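Local coordinates for protein polyphosphate kinase (Porphyromonas gingivalis, PDB 2O8R) that probably catalyses the reversible transfer of the terminal phosphate of ATP to a growing chain of inorganic polyphosphate, at residues 54-57 / 58-62. The protein carries 3 engineered substitutions. Numbering follows the deposited sequence.
Sequences TVRV and AYHQA
Arg-56 and His-60, one helical turn apart, are brought together by complementary first torsions: CG of Arg-56 swings opposite the backbone N (chi1 -160°) and the chain then bends at chi2, whereas CG of His-60 turns beside its own N (chi1 -67°), back toward the preceding turn. The guanidinium thereby arrives near the imidazole, NH2 of Arg-56 standing 3.7 Å from CE1 of His-60, with the two planes 83° apart and thus nearly perpendicular rather than stacked. Tyr-59 completes the cluster. Its CD2 sits over one face of the guanidinium, displaced toward the rim, 4.3 Å from NH1 of Arg-56, while CE1 of His-60 lies at the edge of the phenol ring, in its plane. What joins arginine and histidine is a shared anion: Asp-14 takes a salt bridge from NE of Arg-56 through OD1 and a hydrogen bond from NE2 of His-60 through OD2, an arrangement that would probably favour a charged carboxylate. A sulfate ion also lies close to the Arg-56 side chain.

The example is the i to i+4 spacing of an alpha-helix, here near the end of helix 35-63 in the N-terminal domain of a PPK1-family enzyme. The backbone carries the same spacing: N of His-60 donates to O of Arg-56 at 3.2 Å, and N of Gln-61 to O of Val-57. The preceding bond, N of Tyr-59 to O of Val-55, is weak at 3.4 Å. A wider, pi-type turn occurs at 54-57. On another side of the helix, the Gln-61 chain passes beside O of Val-57, and buried Val-57 packs on Ile-87 of helix 83-112, whose Leu-84 touches both His-60 and Gln-61.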
ATOM      1  N   THR A  54      -5.553   4.706  22.832  1.00 73.12           N
ATOM      2  CA  THR A  54      -5.367   5.978  22.112  1.00 82.37           C
ATOM      3  C   THR A  54      -6.611   6.848  21.953  1.00 80.42           C
ATOM      4  O   THR A  54      -6.487   8.047  21.713  1.00 91.12           O
ATOM      5  CB  THR A  54      -4.671   5.834  20.729  1.00 69.81           C
ATOM      6  OG1 THR A  54      -5.620   5.430  19.737  1.00 80.30           O
ATOM      7  CG2 THR A  54      -3.520   4.853  20.787  1.00 81.29           C
ATOM      8  N   VAL A  55      -7.800   6.262  22.088  1.00 73.75           N
ATOM      9  CA  VAL A  55      -9.034   7.056  21.986  1.00 81.50           C
ATOM     10  C   VAL A  55      -9.826   7.157  23.302  1.00 80.99           C
ATOM     11  O   VAL A  55     -10.427   8.191  23.612  1.00 83.49           O
ATOM     12  CB  VAL A  55      -9.965   6.605  20.806  1.00 78.46           C
ATOM     13  CG1 VAL A  55      -9.240   5.659  19.854  1.00 76.58           C
ATOM     14  CG2 VAL A  55     -11.248   5.977  21.308  1.00 26.46           C
ATOM     15  N   ARG A  56      -9.803   6.091  24.083  1.00 76.19           N
ATOM     16  CA  ARG A  56     -10.693   5.985  25.215  1.00 68.57           C
ATOM     17  C   ARG A  56      -9.992   6.385  26.513  1.00 70.60           C
ATOM     18  O   ARG A  56     -10.526   7.191  27.277  1.00 76.27           O
ATOM     19  CB  ARG A  56     -11.261   4.569  25.269  1.00 67.92           C
ATOM     20  CG  ARG A  56     -12.502   4.413  26.062  1.00 63.68           C
ATOM     21  CD  ARG A  56     -13.705   5.104  25.454  1.00 69.95           C
ATOM     22  NE  ARG A  56     -14.651   5.370  26.536  1.00 87.59           N
ATOM     23  CZ  ARG A  56     -15.617   6.281  26.509  1.00 75.31           C
ATOM     24  NH1 ARG A  56     -15.806   7.038  25.434  1.00 66.57           N
ATOM     25  NH2 ARG A  56     -16.399   6.422  27.567  1.00 73.06           N
ATOM     26  N   VAL A  57      -8.795   5.848  26.749  1.00 57.57           N
ATOM     27  CA  VAL A  57      -8.011   6.212  27.930  1.00 65.15           C
ATOM     28  C   VAL A  57      -7.571   7.668  27.814  1.00 73.09           C
ATOM     29  O   VAL A  57      -7.606   8.422  28.796  1.00 80.47           O
ATOM     30  CB  VAL A  57      -6.810   5.250  28.155  1.00 74.40           C
ATOM     31  CG1 VAL A  57      -5.673   5.927  28.917  1.00 63.77           C
ATOM     32  CG2 VAL A  57      -7.260   4.012  28.898  1.00 64.48           C
ATOM     33  N   ALA A  58      -7.201   8.061  26.596  1.00 67.74           N
ATOM     34  CA  ALA A  58      -6.851   9.444  26.287  1.00 67.95           C
ATOM     35  C   ALA A  58      -7.986  10.405  26.631  1.00 76.62           C
ATOM     36  O   ALA A  58      -7.754  11.437  27.273  1.00 77.07           O
ATOM     37  CB  ALA A  58      -6.470   9.580  24.824  1.00 45.02           C
ATOM     38  N   TYR A  59      -9.202  10.055  26.209  1.00 71.70           N
ATOM     39  CA  TYR A  59     -10.394  10.828  26.543  1.00 74.42           C
ATOM     40  C   TYR A  59     -10.533  11.045  28.043  1.00 74.53           C
ATOM     41  O   TYR A  59     -10.720  12.174  28.497  1.00 71.80           O
ATOM     42  CB  TYR A  59     -11.658  10.165  25.997  1.00 81.49           C
ATOM     43  CG  TYR A  59     -12.932  10.717  26.607  1.00 74.81           C
ATOM     44  CD1 TYR A  59     -13.479  11.923  26.168  1.00 69.13           C
ATOM     45  CD2 TYR A  59     -13.590  10.030  27.626  1.00 72.95           C
ATOM     46  CE1 TYR A  59     -14.641  12.431  26.734  1.00 76.67           C
ATOM     47  CE2 TYR A  59     -14.746  10.524  28.194  1.00 76.38           C
ATOM     48  CZ  TYR A  59     -15.268  11.724  27.748  1.00 84.15           C
ATOM     49  OH  TYR A  59     -16.418  12.206  28.326  1.00 92.35           O
ATOM     50  N   HIS A  60     -10.432   9.963  28.810  1.00 73.93           N
ATOM     51  CA  HIS A  60     -10.534  10.046  30.262  1.00 69.76           C
ATOM     52  C   HIS A  60      -9.384  10.817  30.895  1.00 76.42           C
ATOM     53  O   HIS A  60      -9.523  11.358  31.989  1.00 87.67           O
ATOM     54  CB  HIS A  60     -10.614   8.656  30.873  1.00 58.92           C
ATOM     55  CG  HIS A  60     -11.868   7.920  30.530  1.00 62.18           C
ATOM     56  ND1 HIS A  60     -13.106   8.523  30.535  1.00 59.43           N
ATOM     57  CD2 HIS A  60     -12.079   6.628  30.186  1.00 68.14           C
ATOM     58  CE1 HIS A  60     -14.027   7.635  30.206  1.00 76.93           C
ATOM     59  NE2 HIS A  60     -13.431   6.475  29.992  1.00 76.59           N
ATOM     60  N   GLN A  61      -8.247  10.858  30.209  1.00 81.24           N
ATOM     61  CA  GLN A  61      -7.111  11.638  30.680  1.00 82.99           C
ATOM     62  C   GLN A  61      -7.313  13.125  30.414  1.00 87.18           C
ATOM     63  O   GLN A  61      -6.874  13.969  31.199  1.00 90.83           O
ATOM     64  CB  GLN A  61      -5.819  11.148  30.031  1.00 77.65           C
ATOM     65  CG  GLN A  61      -5.352   9.808  30.567  1.00 67.06           C
ATOM     66  CD  GLN A  61      -4.236   9.228  29.748  1.00 79.69           C
ATOM     67  OE1 GLN A  61      -3.406   8.476  30.257  1.00 72.90           O
ATOM     68  NE2 GLN A  61      -4.199   9.578  28.466  1.00 93.65           N
ATOM     69  N   ALA A  62      -7.984  13.433  29.304  1.00 82.06           N
ATOM     70  CA  ALA A  62      -8.302  14.813  28.943  1.00 75.46           C
ATOM     71  C   ALA A  62      -9.402  15.378  29.847  1.00 77.54           C
ATOM     72  O   ALA A  62      -9.458  16.579  30.099  1.00 87.66           O
ATOM     73  CB  ALA A  62      -8.715  14.892  27.494  1.00 43.17           C
TER